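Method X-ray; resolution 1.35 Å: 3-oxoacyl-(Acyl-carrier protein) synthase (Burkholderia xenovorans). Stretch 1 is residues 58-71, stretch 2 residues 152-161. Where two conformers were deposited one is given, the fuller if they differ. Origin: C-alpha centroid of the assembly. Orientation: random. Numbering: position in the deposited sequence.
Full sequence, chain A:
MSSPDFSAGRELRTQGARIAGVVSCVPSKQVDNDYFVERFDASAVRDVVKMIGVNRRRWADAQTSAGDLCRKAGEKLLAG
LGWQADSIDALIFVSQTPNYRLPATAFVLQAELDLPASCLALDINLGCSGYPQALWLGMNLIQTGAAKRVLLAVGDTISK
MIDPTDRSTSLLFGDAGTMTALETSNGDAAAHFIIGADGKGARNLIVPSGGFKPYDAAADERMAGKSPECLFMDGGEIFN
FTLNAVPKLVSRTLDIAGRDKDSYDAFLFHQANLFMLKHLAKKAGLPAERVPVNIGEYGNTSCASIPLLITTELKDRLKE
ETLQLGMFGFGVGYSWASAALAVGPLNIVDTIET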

# COMPACT_ATOMS: atom_id res chain seq x y z
N ARG A 58 -6.69 10.56 -7.91
CA ARG A 58 -6.64 10.08 -9.29
C ARG A 58 -7.49 8.84 -9.47
O ARG A 58 -7.42 7.93 -8.64
CB ARG A 58 -5.20 9.77 -9.70
CG ARG A 58 -4.22 10.88 -9.44
CD ARG A 58 -4.59 12.15 -10.17
NE ARG A 58 -3.54 13.19 -10.08
CZ ARG A 58 -2.55 13.37 -10.95
NH1 ARG A 58 -2.43 12.61 -12.02
NH2 ARG A 58 -1.65 14.34 -10.74
N TRP A 59 -8.30 8.80 -10.52
CA TRP A 59 -9.14 7.64 -10.81
C TRP A 59 -8.81 7.04 -12.17
O TRP A 59 -8.79 7.73 -13.18
CB TRP A 59 -10.61 8.00 -10.78
CG TRP A 59 -11.24 8.11 -9.41
CD1 TRP A 59 -10.65 7.86 -8.20
CD2 TRP A 59 -12.58 8.50 -9.14
NE1 TRP A 59 -11.58 8.06 -7.19
CE2 TRP A 59 -12.76 8.45 -7.75
CE3 TRP A 59 -13.65 8.86 -9.95
CZ2 TRP A 59 -13.98 8.77 -7.14
CZ3 TRP A 59 -14.87 9.18 -9.35
CH2 TRP A 59 -15.01 9.13 -7.96
N ALA A 60 -8.58 5.73 -12.17
CA ALA A 60 -8.33 4.97 -13.39
C ALA A 60 -9.55 4.95 -14.29
O ALA A 60 -10.68 4.81 -13.82
CB ALA A 60 -7.96 3.55 -13.01
N ASP A 61 -9.34 5.06 -15.59
CA ASP A 61 -10.46 4.84 -16.51
C ASP A 61 -10.74 3.35 -16.71
O ASP A 61 -10.03 2.50 -16.18
CB ASP A 61 -10.22 5.58 -17.84
CG ASP A 61 -8.95 5.17 -18.54
OD1 ASP A 61 -8.46 4.03 -18.38
OD2 ASP A 61 -8.40 6.01 -19.29
N ALA A 62 -11.78 3.01 -17.47
CA ALA A 62 -12.21 1.62 -17.57
C ALA A 62 -11.12 0.70 -18.13
O ALA A 62 -10.99 -0.46 -17.72
CB ALA A 62 -13.50 1.50 -18.39
N GLN A 63 -10.31 1.21 -19.04
CA GLN A 63 -9.27 0.39 -19.64
C GLN A 63 -7.96 0.32 -18.86
O GLN A 63 -7.00 -0.32 -19.32
CB GLN A 63 -8.94 0.90 -21.05
CG GLN A 63 -8.33 2.30 -21.08
CD GLN A 63 -9.36 3.38 -21.37
OE1 GLN A 63 -10.47 3.37 -20.82
NE2 GLN A 63 -9.00 4.31 -22.23
N THR A 64 -7.86 1.02 -17.74
CA THR A 64 -6.65 1.04 -16.94
C THR A 64 -6.83 0.24 -15.65
O THR A 64 -7.69 0.56 -14.81
CB THR A 64 -6.27 2.47 -16.54
OG1 THR A 64 -6.04 3.25 -17.73
CG2 THR A 64 -5.03 2.54 -15.70
N SER A 65 -6.01 -0.77 -15.48
CA SER A 65 -6.05 -1.61 -14.28
C SER A 65 -4.84 -1.34 -13.40
O SER A 65 -3.87 -0.69 -13.80
CB SER A 65 -6.06 -3.09 -14.67
OG SER A 65 -4.79 -3.44 -15.20
N ALA A 66 -4.87 -1.94 -12.21
CA ALA A 66 -3.73 -1.91 -11.30
C ALA A 66 -2.52 -2.52 -11.97
O ALA A 66 -1.41 -1.99 -11.86
CB ALA A 66 -4.07 -2.65 -10.01
N GLY A 67 -2.71 -3.61 -12.70
CA GLY A 67 -1.64 -4.22 -13.46
C GLY A 67 -1.02 -3.25 -14.45
O GLY A 67 0.19 -3.26 -14.70
N ASP A 68 -1.86 -2.47 -15.13
CA ASP A 68 -1.34 -1.51 -16.11
C ASP A 68 -0.49 -0.44 -15.41
O ASP A 68 0.55 -0.02 -15.93
CB ASP A 68 -2.48 -0.80 -16.85
CG ASP A 68 -3.30 -1.70 -17.75
OD1 ASP A 68 -2.73 -2.65 -18.36
OD2 ASP A 68 -4.52 -1.44 -17.86
N LEU A 69 -0.96 0.07 -14.29
CA LEU A 69 -0.25 1.09 -13.54
C LEU A 69 1.08 0.56 -13.07
O LEU A 69 2.11 1.24 -13.17
CB LEU A 69 -1.08 1.57 -12.34
CG LEU A 69 -2.41 2.26 -12.67
CD1 LEU A 69 -3.22 2.52 -11.42
CD2 LEU A 69 -2.16 3.57 -13.42
N CYS A 70 1.08 -0.66 -12.54
CA CYS A 70 2.34 -1.30 -12.14
C CYS A 70 3.27 -1.56 -13.31
O CYS A 70 4.48 -1.40 -13.16
CB CYS A 70 2.08 -2.62 -11.41
SG CYS A 70 1.25 -2.42 -9.79
N ARG A 71 2.74 -1.93 -14.48
CA ARG A 71 3.58 -2.15 -15.66
C ARG A 71 4.30 -0.85 -16.04
O ARG A 71 5.51 -0.83 -16.28
CB ARG A 71 2.76 -2.61 -16.88
CG ARG A 71 3.64 -2.88 -18.12
CD ARG A 71 2.88 -3.08 -19.40
NE ARG A 71 2.03 -1.94 -19.74
CZ ARG A 71 0.70 -1.90 -19.64
NH1 ARG A 71 -0.03 -2.95 -19.25
NH2 ARG A 71 0.07 -0.78 -19.96
N LEU A 152 8.50 -5.92 -6.90
CA LEU A 152 7.26 -5.91 -6.17
C LEU A 152 6.31 -4.94 -6.83
O LEU A 152 6.52 -3.72 -6.79
CB LEU A 152 7.46 -5.50 -4.71
CG LEU A 152 8.54 -6.23 -3.92
CD1 LEU A 152 8.68 -5.56 -2.56
CD2 LEU A 152 8.23 -7.70 -3.79
N ALA A 153 5.28 -5.49 -7.45
CA ALA A 153 4.25 -4.71 -8.13
C ALA A 153 3.08 -4.60 -7.18
O ALA A 153 2.37 -5.58 -6.92
CB ALA A 153 3.84 -5.43 -9.41
N VAL A 154 2.90 -3.43 -6.56
CA VAL A 154 1.94 -3.25 -5.49
C VAL A 154 1.01 -2.11 -5.92
O VAL A 154 1.45 -0.97 -6.10
CB VAL A 154 2.62 -2.95 -4.15
CG1 VAL A 154 1.56 -2.77 -3.04
CG2 VAL A 154 3.62 -4.05 -3.82
N GLY A 155 -0.26 -2.43 -6.14
CA GLY A 155 -1.15 -1.42 -6.71
C GLY A 155 -2.60 -1.81 -6.60
O GLY A 155 -2.94 -2.97 -6.34
N ASP A 156 -3.47 -0.84 -6.82
CA ASP A 156 -4.91 -1.09 -6.72
C ASP A 156 -5.65 -0.02 -7.49
O ASP A 156 -5.17 1.12 -7.63
CB ASP A 156 -5.38 -1.05 -5.26
CG ASP A 156 -5.77 -2.41 -4.71
OD1 ASP A 156 -6.14 -3.34 -5.45
OD2 ASP A 156 -5.71 -2.54 -3.47
N THR A 157 -6.85 -0.37 -7.94
CA THR A 157 -7.80 0.63 -8.44
C THR A 157 -9.10 0.46 -7.64
O THR A 157 -10.11 0.01 -8.15
CB THR A 157 -8.08 0.52 -9.95
OG1 THR A 157 -8.63 -0.76 -10.24
CG2 THR A 157 -6.81 0.71 -10.76
N ILE A 158 -9.06 0.81 -6.36
CA ILE A 158 -10.23 0.63 -5.50
C ILE A 158 -11.40 1.48 -5.99
O ILE A 158 -12.56 1.18 -5.68
CB ILE A 158 -9.94 0.97 -4.02
CG1 ILE A 158 -8.91 -0.01 -3.46
CG2 ILE A 158 -11.23 0.99 -3.17
CD1 ILE A 158 -9.29 -1.47 -3.56
N SER A 159 -11.15 2.53 -6.76
CA SER A 159 -12.25 3.32 -7.29
C SER A 159 -13.27 2.45 -8.04
O SER A 159 -14.47 2.78 -8.06
CB SER A 159 -11.75 4.44 -8.21
OG SER A 159 -11.26 3.88 -9.39
N LYS A 160 -12.83 1.33 -8.60
CA LYS A 160 -13.69 0.47 -9.40
C LYS A 160 -14.65 -0.37 -8.55
O LYS A 160 -15.52 -1.06 -9.08
CB LYS A 160 -12.83 -0.45 -10.26
CG LYS A 160 -11.99 0.24 -11.34
CD LYS A 160 -11.27 -0.83 -12.19
CE LYS A 160 -10.09 -0.29 -12.95
NZ LYS A 160 -10.52 0.45 -14.16
N MET A 161 -14.44 -0.36 -7.24
CA MET A 161 -15.29 -1.11 -6.29
C MET A 161 -16.10 -0.23 -5.35
O MET A 161 -16.68 -0.73 -4.38
CB MET A 161 -14.43 -2.07 -5.47
CG MET A 161 -13.92 -3.24 -6.31
SD MET A 161 -13.24 -4.57 -5.33
CE MET A 161 -12.17 -3.57 -4.34
O HOH W 1 -12.48 4.60 -11.64
O HOH W 2 -12.43 2.45 -13.85
O HOH W 3 -12.06 -1.72 -15.47
O HOH W 4 -7.43 -2.92 -11.47

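Helix 66-71 lies across strand 152-156 with its axis 7.2 Å away at closest approach and the two chain directions at 136°. So close a crossing calls for small residues. Cys70, which points toward the strand, rests its sulfur on the backbone, with SG 3.8 Å from Val154 N, while its CB meets Ala153 CB at 3.9 Å. Gly155 makes room for that sulfur: a CB there would lie 2.9 Å from Cys70 SG, a clash. One turn earlier, Ala66 sets its CB 3.7 Å from Asp156 N, a methyl group laid against the strand.

Further along the chain, Thr157 points toward stretch 1, and its methyl packs there: CG2 lies 3.8 Å from Ala60 CB and 4.1 Å from Leu69 CD1. Its OG1 shares a water with Ala66 N, which donates to that water, a branched side chain thus serving both apolar and polar neighbors.

Lys160 covers the most surface. Its long chain carries the ammonium into the Asp61-Thr64 type I turn, where NZ donates to Thr64 O at 2.9 Å and, weakly, to Asp61 O at 2.9 Å. The partly negative carbonyl oxygens suit the positive ammonium, and two waters extend the link from NZ to Ala60 O and Ala62 O. Alongside, Ser159 points toward stretch 1 and sets its CB over the face of the Trp59 five-membered ring, 3.8 Å from the centroid, a CH-pi contact; its OG takes a hydrogen bond from a water that also donates to Ala60 O.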